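Local coordinates for protein guanylate kinase (Stenotrophomonas maltophilia, PDB 6WCT) that catalyses the ATP-dependent phosphorylation of GMP to GDP, and so probably serves the recycling of GMP and, indirectly, of cGMP, at residues 28-33 with 171-176; 47-52 with 114-119; 133-138 with 179-184. All coordinates share one frame; numbering follows the deposited sequence.

The three contacts lie in the core of a P-loop kinase. Contacts 2 and 3 lie in the same five-stranded parallel sheet, with strand order 49-51, 114-117, 24-28, 135-140, 181-184. Contact 2 pairs the first two strands and contact 3 the last two; their centres are about 14 Å apart. Contact 1 starts at the end of the central strand 24-28, where the P-loop meets the end of helix 159-173. Its centre is about 12 Å from contact 3 and about 19 Å from contact 2. Along the chain, contact 2 is nested inside the loop closed by contact 1, while contacts 1 and 3 alternate. Contacts 1 and 2 both touch GMP; contact 3 is strand pairing.

Contact 1. Residues 28-33 with 171-176; sequences AAPSGA and DEMLHF. With 5GP (guanosine-5'-monophosphate), chain E; PO4 (phosphate ion), chain F.
The ring of P30 overlaps the side chain of M173, the two crossing at about a right angle. P30 CG lies 3.7 Å from M173 CG. This joins the P-loop, the Walker A segment that follows strand 24-28, to the end of helix 159-173. M173 SD also stays close to P30 CG. F138 of the neighbouring strand touches both residues.

E172 carries the polar half of the contact. Its chain is extended beyond CG and brings the carboxylate to the P-loop backbone. OE1 sits 3.3 Å from P30 CA. It lies equally near A29 O, but both are acceptors and no bond forms between them. The ribose O3' of GMP donates to E172 OE1 at 2.6 Å. A29 O has its own donor in K35. E172 OE2 takes a hydrogen bond from a water and another from H94. The same water accepts from S31 N at 2.7 Å, so it bridges the loop to the helix.

The type II turn from P30 to A33 is closed by A33 N bonding to P30 O. G32 N, at the third position of this turn, donates to O3 of a phosphate ion, probably from the crystallisation liquor; G32 is among the residues that bind ADP in this protein. S31 OG, beside its own backbone N, donates to O2P of GMP at 2.5 Å.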
loop_
_atom_site.group_PDB
_atom_site.type_symbol
_atom_site.label_atom_id
_atom_site.label_comp_id
_atom_site.label_asym_id
_atom_site.label_seq_id
_atom_site.Cartn_x
_atom_site.Cartn_y
_atom_site.Cartn_z
ATOM N N ALA A 28 -14.055 5.019 -0.427
ATOM C CA ALA A 28 -15.124 5.688 -1.140
ATOM C C ALA A 28 -15.500 4.896 -2.380
ATOM O O ALA A 28 -14.670 4.210 -2.979
ATOM C CB ALA A 28 -14.717 7.076 -1.567
ATOM N N ALA A 29 -16.738 5.055 -2.786
ATOM C CA ALA A 29 -17.294 4.371 -3.943
ATOM C C ALA A 29 -18.696 4.904 -4.158
ATOM O O ALA A 29 -19.391 5.199 -3.176
ATOM C CB ALA A 29 -17.344 2.858 -3.718
ATOM N N PRO A 30 -19.169 5.007 -5.395
ATOM C CA PRO A 30 -20.596 5.268 -5.580
ATOM C C PRO A 30 -21.375 4.105 -4.995
ATOM O O PRO A 30 -20.918 2.960 -5.019
ATOM C CB PRO A 30 -20.749 5.348 -7.102
ATOM C CG PRO A 30 -19.617 4.481 -7.639
ATOM C CD PRO A 30 -18.475 4.716 -6.662
ATOM N N SER A 31 -22.568 4.399 -4.490
ATOM C CA SER A 31 -23.447 3.337 -4.019
ATOM C C SER A 31 -23.739 2.371 -5.159
ATOM O O SER A 31 -23.835 2.769 -6.324
ATOM C CB SER A 31 -24.740 3.919 -3.457
ATOM O OG SER A 31 -24.500 4.547 -2.207
ATOM N N GLY A 32 -23.846 1.088 -4.818
ATOM C CA GLY A 32 -24.067 0.059 -5.809
ATOM C C GLY A 32 -22.811 -0.475 -6.468
ATOM O O GLY A 32 -22.917 -1.325 -7.361
ATOM N N ALA A 33 -21.626 -0.015 -6.052
ATOM C CA ALA A 33 -20.366 -0.590 -6.508
ATOM C C ALA A 33 -19.921 -1.756 -5.633
ATOM O O ALA A 33 -18.971 -2.460 -5.996
ATOM C CB ALA A 33 -19.260 0.480 -6.541
ATOM N N ASP A 171 -20.981 11.448 -10.882
ATOM C CA ASP A 171 -20.477 12.640 -10.204
ATOM C C ASP A 171 -19.483 12.277 -9.112
ATOM O O ASP A 171 -18.483 12.975 -8.925
ATOM C CB ASP A 171 -21.628 13.463 -9.628
ATOM C CG ASP A 171 -22.497 14.103 -10.709
ATOM O OD1 ASP A 171 -21.981 14.403 -11.806
ATOM O OD2 ASP A 171 -23.699 14.306 -10.456
ATOM N N GLU A 172 -19.746 11.198 -8.359
ATOM C CA GLU A 172 -18.798 10.806 -7.319
ATOM C C GLU A 172 -17.511 10.283 -7.938
ATOM O O GLU A 172 -16.418 10.618 -7.475
ATOM C CB GLU A 172 -19.411 9.770 -6.360
ATOM C CG GLU A 172 -20.457 10.317 -5.363
ATOM C CD GLU A 172 -21.048 9.228 -4.447
ATOM O OE1 GLU A 172 -20.321 8.255 -4.143
ATOM O OE2 GLU A 172 -22.237 9.331 -4.039
ATOM N N MET A 173 -17.623 9.469 -8.992
ATOM C CA MET A 173 -16.464 8.858 -9.626
ATOM C C MET A 173 -15.564 9.869 -10.328
ATOM O O MET A 173 -14.377 9.578 -10.524
ATOM C CB MET A 173 -16.908 7.771 -10.620
ATOM C CG MET A 173 -17.559 6.573 -9.948
ATOM S SD MET A 173 -17.896 5.217 -11.105
ATOM C CE MET A 173 -19.244 5.894 -12.079
ATOM N N LEU A 174 -16.086 11.047 -10.693
ATOM C CA LEU A 174 -15.253 12.078 -11.314
ATOM C C LEU A 174 -14.101 12.505 -10.413
ATOM O O LEU A 174 -13.109 13.051 -10.913
ATOM C CB LEU A 174 -16.087 13.314 -11.653
ATOM C CG LEU A 174 -16.985 13.353 -12.888
ATOM C CD1 LEU A 174 -17.845 14.612 -12.820
ATOM C CD2 LEU A 174 -16.141 13.326 -14.170
ATOM N N HIS A 175 -14.210 12.267 -9.100
ATOM C CA HIS A 175 -13.213 12.676 -8.117
ATOM C C HIS A 175 -12.322 11.532 -7.666
ATOM O O HIS A 175 -11.684 11.647 -6.617
ATOM C CB HIS A 175 -13.892 13.302 -6.902
ATOM C CG HIS A 175 -14.532 14.627 -7.173
ATOM N ND1 HIS A 175 -13.869 15.822 -7.008
ATOM C CD2 HIS A 175 -15.754 14.941 -7.662
ATOM C CE1 HIS A 175 -14.670 16.818 -7.333
ATOM N NE2 HIS A 175 -15.815 16.310 -7.749
ATOM N N PHE A 176 -12.310 10.411 -8.399
ATOM C CA PHE A 176 -11.510 9.259 -7.994
ATOM C C PHE A 176 -10.036 9.610 -7.887
ATOM O O PHE A 176 -9.304 8.982 -7.118
ATOM C CB PHE A 176 -11.683 8.104 -8.997
ATOM C CG PHE A 176 -10.792 8.234 -10.203
ATOM C CD1 PHE A 176 -11.156 9.065 -11.250
ATOM C CD2 PHE A 176 -9.565 7.585 -10.261
ATOM C CE1 PHE A 176 -10.336 9.242 -12.349
ATOM C CE2 PHE A 176 -8.731 7.762 -11.350
ATOM C CZ PHE A 176 -9.113 8.586 -12.398
HETATM P P 5GP E . -26.048 6.651 -0.164
HETATM O O1P 5GP E . -26.088 5.717 1.019
HETATM O O2P 5GP E . -26.436 6.023 -1.501
HETATM O O3P 5GP E . -26.822 7.933 0.021
HETATM O "O5'" 5GP E . -24.565 7.161 -0.306
HETATM C "C5'" 5GP E . -24.273 8.326 -1.051
HETATM C "C4'" 5GP E . -22.845 8.728 -0.837
HETATM O "O4'" 5GP E . -22.724 9.366 0.461
HETATM C "C3'" 5GP E . -21.851 7.552 -0.826
HETATM O "O3'" 5GP E . -20.679 7.896 -1.555
HETATM C "C2'" 5GP E . -21.469 7.437 0.642
HETATM O "O2'" 5GP E . -20.187 6.900 0.882
HETATM C "C1'" 5GP E . -21.563 8.886 1.078
HETATM N N9 5GP E . -21.663 9.061 2.517
HETATM C C8 5GP E . -22.118 8.135 3.419
HETATM N N7 5GP E . -21.908 8.480 4.661
HETATM C C5 5GP E . -21.290 9.717 4.572
HETATM C C6 5GP E . -20.778 10.560 5.574
HETATM O O6 5GP E . -20.788 10.345 6.785
HETATM N N1 5GP E . -20.185 11.697 5.053
HETATM C C2 5GP E . -20.090 11.990 3.714
HETATM N N2 5GP E . -19.458 13.123 3.379
HETATM N N3 5GP E . -20.573 11.200 2.761
HETATM C C4 5GP E . -21.147 10.090 3.253
HETATM P P PO4 F . -22.924 -0.564 -1.440
HETATM O O1 PO4 F . -21.630 -0.037 -0.863
HETATM O O2 PO4 F . -23.274 -1.827 -0.701
HETATM O O3 PO4 F . -22.788 -0.918 -2.908
HETATM O O4 PO4 F . -23.991 0.492 -1.256
HETATM O O HOH W 1 -23.458 6.954 -4.738
#

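Contact 2. Residues 47-52 with 114-119; sequences PQIALS and DVLLEI. With 5GP (guanosine-5'-monophosphate), chain E.
A50 makes two backbone hydrogen bonds to strand 114-117: its N gives one and its O receives one. A50 N donates to D114 O at 2.9 Å, nearly straight at 173°, although it stands above the carbonyl plane. L116 N donates to A50 O at 2.8 Å, nearly along the C=O axis. V115 CA adds a CA-H...O contact to the same oxygen. This is the parallel ladder of strands 49-51 and 114-117, with A50 paired to V115 and L51 to L116. It weakens at its end: S52 N reaches L116 O at 3.4 Å in a weak, bent bond.

Two waters extend the link beyond the ladder. One donates to Q48 O and accepts from D114 N. The other donates to S52 O and accepts from E118 N.

Apolar contacts gather on the face of I49, L51 and L116. I49 CG2 is anti to the backbone N and meets L116 CB at 3.7 Å. L51 CD1 touches L116 CD2 on this face too. L51 CD1 also lies 3.3 Å from E118 OE1, where the extended glutamate crosses the leucine. Past the ladder, S52 CB meets L117 CD2 at 3.7 Å.

The GMP site begins where segment 114-119 leaves the sheet. I119 CG2 lies 3.5 Å from C6 of the guanine, and the ribose O2' makes a weak bond to E118 O.

Strand 49-51 is an outermost strand within this chain. Strand 114-117 continues the sheet through backbone bonds to strand 24-28, and D114 OD1 accepts from T23 N. F199 of helix 188-203 packs on I49 and L116, while L43 of helix 35-45 packs on I49 and L51.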
loop_
_atom_site.group_PDB
_atom_site.type_symbol
_atom_site.label_atom_id
_atom_site.label_comp_id
_atom_site.label_asym_id
_atom_site.label_seq_id
_atom_site.Cartn_x
_atom_site.Cartn_y
_atom_site.Cartn_z
ATOM N N PRO A 47 -9.933 -7.211 12.287
ATOM C CA PRO A 47 -10.808 -6.580 13.286
ATOM C C PRO A 47 -10.195 -5.414 14.052
ATOM O O PRO A 47 -10.910 -4.781 14.843
ATOM C CB PRO A 47 -11.137 -7.742 14.228
ATOM C CG PRO A 47 -9.884 -8.606 14.178
ATOM C CD PRO A 47 -9.363 -8.482 12.751
ATOM N N GLN A 48 -8.907 -5.112 13.879
ATOM C CA GLN A 48 -8.389 -3.954 14.596
ATOM C C GLN A 48 -8.845 -2.621 13.994
ATOM O O GLN A 48 -8.415 -1.567 14.474
ATOM C CB GLN A 48 -6.869 -4.017 14.677
ATOM C CG GLN A 48 -6.168 -3.483 13.481
ATOM C CD GLN A 48 -4.673 -3.645 13.608
ATOM O OE1 GLN A 48 -4.068 -4.400 12.854
ATOM N NE2 GLN A 48 -4.069 -2.950 14.576
ATOM N N ILE A 49 -9.690 -2.632 12.970
ATOM C CA ILE A 49 -10.196 -1.414 12.349
ATOM C C ILE A 49 -11.682 -1.359 12.636
ATOM O O ILE A 49 -12.414 -2.302 12.319
ATOM C CB ILE A 49 -9.943 -1.378 10.837
ATOM C CG1 ILE A 49 -8.463 -1.551 10.528
ATOM C CG2 ILE A 49 -10.497 -0.089 10.230
ATOM C CD1 ILE A 49 -8.202 -1.666 9.035
ATOM N N ALA A 50 -12.131 -0.259 13.218
ATOM C CA ALA A 50 -13.532 -0.063 13.550
ATOM C C ALA A 50 -14.229 0.712 12.442
ATOM O O ALA A 50 -13.624 1.538 11.755
ATOM C CB ALA A 50 -13.695 0.654 14.889
ATOM N N LEU A 51 -15.488 0.373 12.226
ATOM C CA LEU A 51 -16.329 1.054 11.259
ATOM C C LEU A 51 -17.148 2.152 11.933
ATOM O O LEU A 51 -17.554 2.029 13.087
ATOM C CB LEU A 51 -17.250 0.028 10.592
ATOM C CG LEU A 51 -18.263 0.475 9.553
ATOM C CD1 LEU A 51 -17.586 1.246 8.404
ATOM C CD2 LEU A 51 -18.992 -0.742 9.045
ATOM N N SER A 52 -17.392 3.229 11.207
ATOM C CA SER A 52 -18.206 4.333 11.701
ATOM C C SER A 52 -19.576 4.333 11.024
ATOM O O SER A 52 -19.681 4.136 9.817
ATOM C CB SER A 52 -17.507 5.670 11.458
ATOM O OG SER A 52 -18.391 6.735 11.701
ATOM N N ASP A 114 -7.933 2.307 15.272
ATOM C CA ASP A 114 -8.074 2.587 13.848
ATOM C C ASP A 114 -9.548 2.689 13.478
ATOM O O ASP A 114 -10.393 1.951 14.001
ATOM C CB ASP A 114 -7.397 1.514 12.987
ATOM C CG ASP A 114 -5.883 1.485 13.149
ATOM O OD1 ASP A 114 -5.327 2.371 13.833
ATOM O OD2 ASP A 114 -5.245 0.600 12.542
ATOM N N VAL A 115 -9.849 3.597 12.549
ATOM C CA VAL A 115 -11.213 3.910 12.151
ATOM C C VAL A 115 -11.275 3.988 10.637
ATOM O O VAL A 115 -10.384 4.557 9.993
ATOM C CB VAL A 115 -11.717 5.228 12.780
ATOM C CG1 VAL A 115 -13.148 5.516 12.324
ATOM C CG2 VAL A 115 -11.668 5.145 14.279
ATOM N N LEU A 116 -12.314 3.391 10.075
ATOM C CA LEU A 116 -12.588 3.419 8.648
ATOM C C LEU A 116 -13.869 4.214 8.403
ATOM O O LEU A 116 -14.883 3.961 9.055
ATOM C CB LEU A 116 -12.701 1.998 8.107
ATOM C CG LEU A 116 -12.873 1.787 6.608
ATOM C CD1 LEU A 116 -12.531 0.372 6.264
ATOM C CD2 LEU A 116 -14.316 2.077 6.171
ATOM N N LEU A 117 -13.804 5.198 7.504
ATOM C CA LEU A 117 -14.951 6.014 7.107
ATOM C C LEU A 117 -15.361 5.672 5.678
ATOM O O LEU A 117 -14.505 5.619 4.791
ATOM C CB LEU A 117 -14.620 7.508 7.192
ATOM C CG LEU A 117 -14.028 8.050 8.495
ATOM C CD1 LEU A 117 -13.716 9.552 8.414
ATOM C CD2 LEU A 117 -14.938 7.729 9.715
ATOM N N GLU A 118 -16.670 5.520 5.439
ATOM C CA GLU A 118 -17.217 5.303 4.098
ATOM C C GLU A 118 -17.917 6.596 3.714
ATOM O O GLU A 118 -19.082 6.808 4.054
ATOM C CB GLU A 118 -18.179 4.119 4.067
ATOM C CG GLU A 118 -17.514 2.834 4.463
ATOM C CD GLU A 118 -18.444 1.614 4.387
ATOM O OE1 GLU A 118 -18.245 0.687 5.179
ATOM O OE2 GLU A 118 -19.380 1.594 3.566
ATOM N N ILE A 119 -17.192 7.490 3.029
ATOM C CA ILE A 119 -17.701 8.835 2.782
ATOM C C ILE A 119 -17.376 9.284 1.366
ATOM O O ILE A 119 -16.506 8.726 0.700
ATOM C CB ILE A 119 -17.128 9.832 3.804
ATOM C CG1 ILE A 119 -15.618 9.926 3.614
ATOM C CG2 ILE A 119 -17.510 9.379 5.261
ATOM C CD1 ILE A 119 -14.925 10.860 4.620
HETATM P P 5GP E . -26.048 6.651 -0.164
HETATM O O1P 5GP E . -26.088 5.717 1.019
HETATM O O2P 5GP E . -26.436 6.023 -1.501
HETATM O O3P 5GP E . -26.822 7.933 0.021
HETATM O "O5'" 5GP E . -24.565 7.161 -0.306
HETATM C "C5'" 5GP E . -24.273 8.326 -1.051
HETATM C "C4'" 5GP E . -22.845 8.728 -0.837
HETATM O "O4'" 5GP E . -22.724 9.366 0.461
HETATM C "C3'" 5GP E . -21.851 7.552 -0.826
HETATM O "O3'" 5GP E . -20.679 7.896 -1.555
HETATM C "C2'" 5GP E . -21.469 7.437 0.642
HETATM O "O2'" 5GP E . -20.187 6.900 0.882
HETATM C "C1'" 5GP E . -21.563 8.886 1.078
HETATM N N9 5GP E . -21.663 9.061 2.517
HETATM C C8 5GP E . -22.118 8.135 3.419
HETATM N N7 5GP E . -21.908 8.480 4.661
HETATM C C5 5GP E . -21.290 9.717 4.572
HETATM C C6 5GP E . -20.778 10.560 5.574
HETATM O O6 5GP E . -20.788 10.345 6.785
HETATM N N1 5GP E . -20.185 11.697 5.053
HETATM C C2 5GP E . -20.090 11.990 3.714
HETATM N N2 5GP E . -19.458 13.123 3.379
HETATM N N3 5GP E . -20.573 11.200 2.761
HETATM C C4 5GP E . -21.147 10.090 3.253
HETATM O O HOH W 2 -7.003 0.070 16.370
HETATM O O HOH W 3 -18.627 5.745 7.666
#

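Contact 3. Residues 133-138 with 179-184; sequences GTVTVF and FDYVIV
F138 turns the edge of its ring toward the face of F179. The centroids are 5.2 Å apart and the planes meet at 69°, a T-shaped pair. F138 CD2 stands over the F179 face, offset toward its rim, 3.7 Å from F179 CE1. F138 CG is anti to the backbone N (chi1 -156°), which carries its ring across to F179. T136 CB also comes to F179 CD2, at 3.6 Å.

T136 holds its OG1 between the backbone N and the carbonyl carbon (chi1 66°). There OG1 accepts from D180 N at 3.1 Å. D180 answers through its carboxylate: T136 N donates to D180 OD2 at 3.1 Å, met on the anti side, somewhat out of the carboxylate plane. T136 O accepts from Y181 N, with a further weak bond from D180 N.

These bonds lead into the parallel pairing of strands 135-140 and 181-184 in the P-loop kinase sheet. F138 supplies both of the next rungs. Its N donates to Y181 O at 2.9 Å, and its O accepts from I183 N at 2.8 Å.

V137, Y181 and I183 meet on the face opposite the phenylalanines, under helix 188-203. V137 CG1 is anti to the backbone N and touches both I183 CD1 and Y181 CB. V135 CG1 meets the Y181 ring at CE2.

Strand 181-184 is outermost within its chain, and the second subunit lies beside it: R206 of that subunit bonds to F179 O, and its Q209 to V182 O.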
loop_
_atom_site.group_PDB
_atom_site.type_symbol
_atom_site.label_atom_id
_atom_site.label_comp_id
_atom_site.label_asym_id
_atom_site.label_seq_id
_atom_site.Cartn_x
_atom_site.Cartn_y
_atom_site.Cartn_z
ATOM N N GLY A 133 -2.251 11.986 7.422
ATOM C CA GLY A 133 -1.827 10.687 6.942
ATOM C C GLY A 133 -2.942 9.693 6.687
ATOM O O GLY A 133 -2.713 8.483 6.741
ATOM N N THR A 134 -4.150 10.190 6.425
ATOM C CA THR A 134 -5.278 9.311 6.149
ATOM C C THR A 134 -4.987 8.457 4.921
ATOM O O THR A 134 -4.448 8.935 3.929
ATOM C CB THR A 134 -6.551 10.135 5.932
ATOM O OG1 THR A 134 -6.851 10.887 7.118
ATOM C CG2 THR A 134 -7.711 9.256 5.639
ATOM N N VAL A 135 -5.336 7.179 4.990
ATOM C CA VAL A 135 -5.167 6.259 3.871
ATOM C C VAL A 135 -6.505 6.195 3.142
ATOM O O VAL A 135 -7.503 5.758 3.718
ATOM C CB VAL A 135 -4.729 4.866 4.353
ATOM C CG1 VAL A 135 -4.705 3.854 3.177
ATOM C CG2 VAL A 135 -3.371 4.944 5.003
ATOM N N THR A 136 -6.534 6.599 1.867
ATOM C CA THR A 136 -7.800 6.736 1.141
ATOM C C THR A 136 -7.832 5.804 -0.069
ATOM O O THR A 136 -6.855 5.717 -0.813
ATOM C CB THR A 136 -8.037 8.190 0.716
ATOM O OG1 THR A 136 -7.051 8.565 -0.238
ATOM C CG2 THR A 136 -7.925 9.168 1.940
ATOM N N VAL A 137 -8.955 5.103 -0.245
ATOM C CA VAL A 137 -9.135 4.089 -1.280
ATOM C C VAL A 137 -10.425 4.368 -2.044
ATOM O O VAL A 137 -11.466 4.622 -1.433
ATOM C CB VAL A 137 -9.201 2.669 -0.680
ATOM C CG1 VAL A 137 -9.318 1.611 -1.805
ATOM C CG2 VAL A 137 -8.016 2.402 0.279
ATOM N N PHE A 138 -10.385 4.261 -3.373
ATOM C CA PHE A 138 -11.602 4.390 -4.164
ATOM C C PHE A 138 -11.914 3.063 -4.838
ATOM O O PHE A 138 -11.025 2.411 -5.392
ATOM C CB PHE A 138 -11.507 5.486 -5.240
ATOM C CG PHE A 138 -12.860 6.023 -5.654
ATOM C CD1 PHE A 138 -13.615 5.380 -6.612
ATOM C CD2 PHE A 138 -13.382 7.158 -5.053
ATOM C CE1 PHE A 138 -14.864 5.864 -6.966
ATOM C CE2 PHE A 138 -14.625 7.647 -5.405
ATOM C CZ PHE A 138 -15.369 6.998 -6.362
ATOM N N PHE A 179 -7.718 10.022 -4.564
ATOM C CA PHE A 179 -7.510 8.917 -3.645
ATOM C C PHE A 179 -6.179 8.210 -3.902
ATOM O O PHE A 179 -5.649 8.224 -5.019
ATOM C CB PHE A 179 -8.699 7.949 -3.741
ATOM C CG PHE A 179 -9.981 8.540 -3.187
ATOM C CD1 PHE A 179 -10.697 9.487 -3.912
ATOM C CD2 PHE A 179 -10.433 8.201 -1.928
ATOM C CE1 PHE A 179 -11.855 10.060 -3.400
ATOM C CE2 PHE A 179 -11.605 8.770 -1.401
ATOM C CZ PHE A 179 -12.307 9.702 -2.135
ATOM N N ASP A 180 -5.611 7.621 -2.835
ATOM C CA ASP A 180 -4.282 7.009 -2.973
ATOM C C ASP A 180 -4.337 5.711 -3.774
ATOM O O ASP A 180 -3.410 5.397 -4.536
ATOM C CB ASP A 180 -3.678 6.729 -1.606
ATOM C CG ASP A 180 -3.596 7.988 -0.739
ATOM O OD1 ASP A 180 -2.977 8.970 -1.195
ATOM O OD2 ASP A 180 -4.126 7.971 0.394
ATOM N N TYR A 181 -5.387 4.931 -3.580
ATOM C CA TYR A 181 -5.500 3.601 -4.176
ATOM C C TYR A 181 -6.824 3.507 -4.902
ATOM O O TYR A 181 -7.778 4.215 -4.573
ATOM C CB TYR A 181 -5.444 2.476 -3.129
ATOM C CG TYR A 181 -4.159 2.467 -2.368
ATOM C CD1 TYR A 181 -3.052 1.771 -2.838
ATOM C CD2 TYR A 181 -4.041 3.182 -1.193
ATOM C CE1 TYR A 181 -1.852 1.786 -2.136
ATOM C CE2 TYR A 181 -2.872 3.198 -0.489
ATOM C CZ TYR A 181 -1.780 2.502 -0.952
ATOM O OH TYR A 181 -0.617 2.561 -0.222
ATOM N N VAL A 182 -6.861 2.634 -5.908
ATOM C CA VAL A 182 -8.067 2.381 -6.672
ATOM C C VAL A 182 -8.220 0.875 -6.759
ATOM O O VAL A 182 -7.260 0.181 -7.100
ATOM C CB VAL A 182 -8.002 3.032 -8.067
ATOM C CG1 VAL A 182 -9.203 2.642 -8.901
ATOM C CG2 VAL A 182 -7.926 4.581 -7.918
ATOM N N ILE A 183 -9.380 0.369 -6.353
ATOM C CA ILE A 183 -9.729 -1.044 -6.484
ATOM C C ILE A 183 -10.867 -1.154 -7.489
ATOM O O ILE A 183 -11.863 -0.433 -7.370
ATOM C CB ILE A 183 -10.140 -1.649 -5.131
ATOM C CG1 ILE A 183 -8.958 -1.640 -4.147
ATOM C CG2 ILE A 183 -10.725 -3.058 -5.316
ATOM C CD1 ILE A 183 -9.356 -2.128 -2.713
ATOM N N VAL A 184 -10.720 -2.023 -8.486
ATOM C CA VAL A 184 -11.819 -2.346 -9.390
ATOM C C VAL A 184 -12.462 -3.636 -8.903
ATOM O O VAL A 184 -11.805 -4.684 -8.845
ATOM C CB VAL A 184 -11.352 -2.465 -10.848
ATOM C CG1 VAL A 184 -12.534 -2.762 -11.744
ATOM C CG2 VAL A 184 -10.652 -1.207 -11.306
#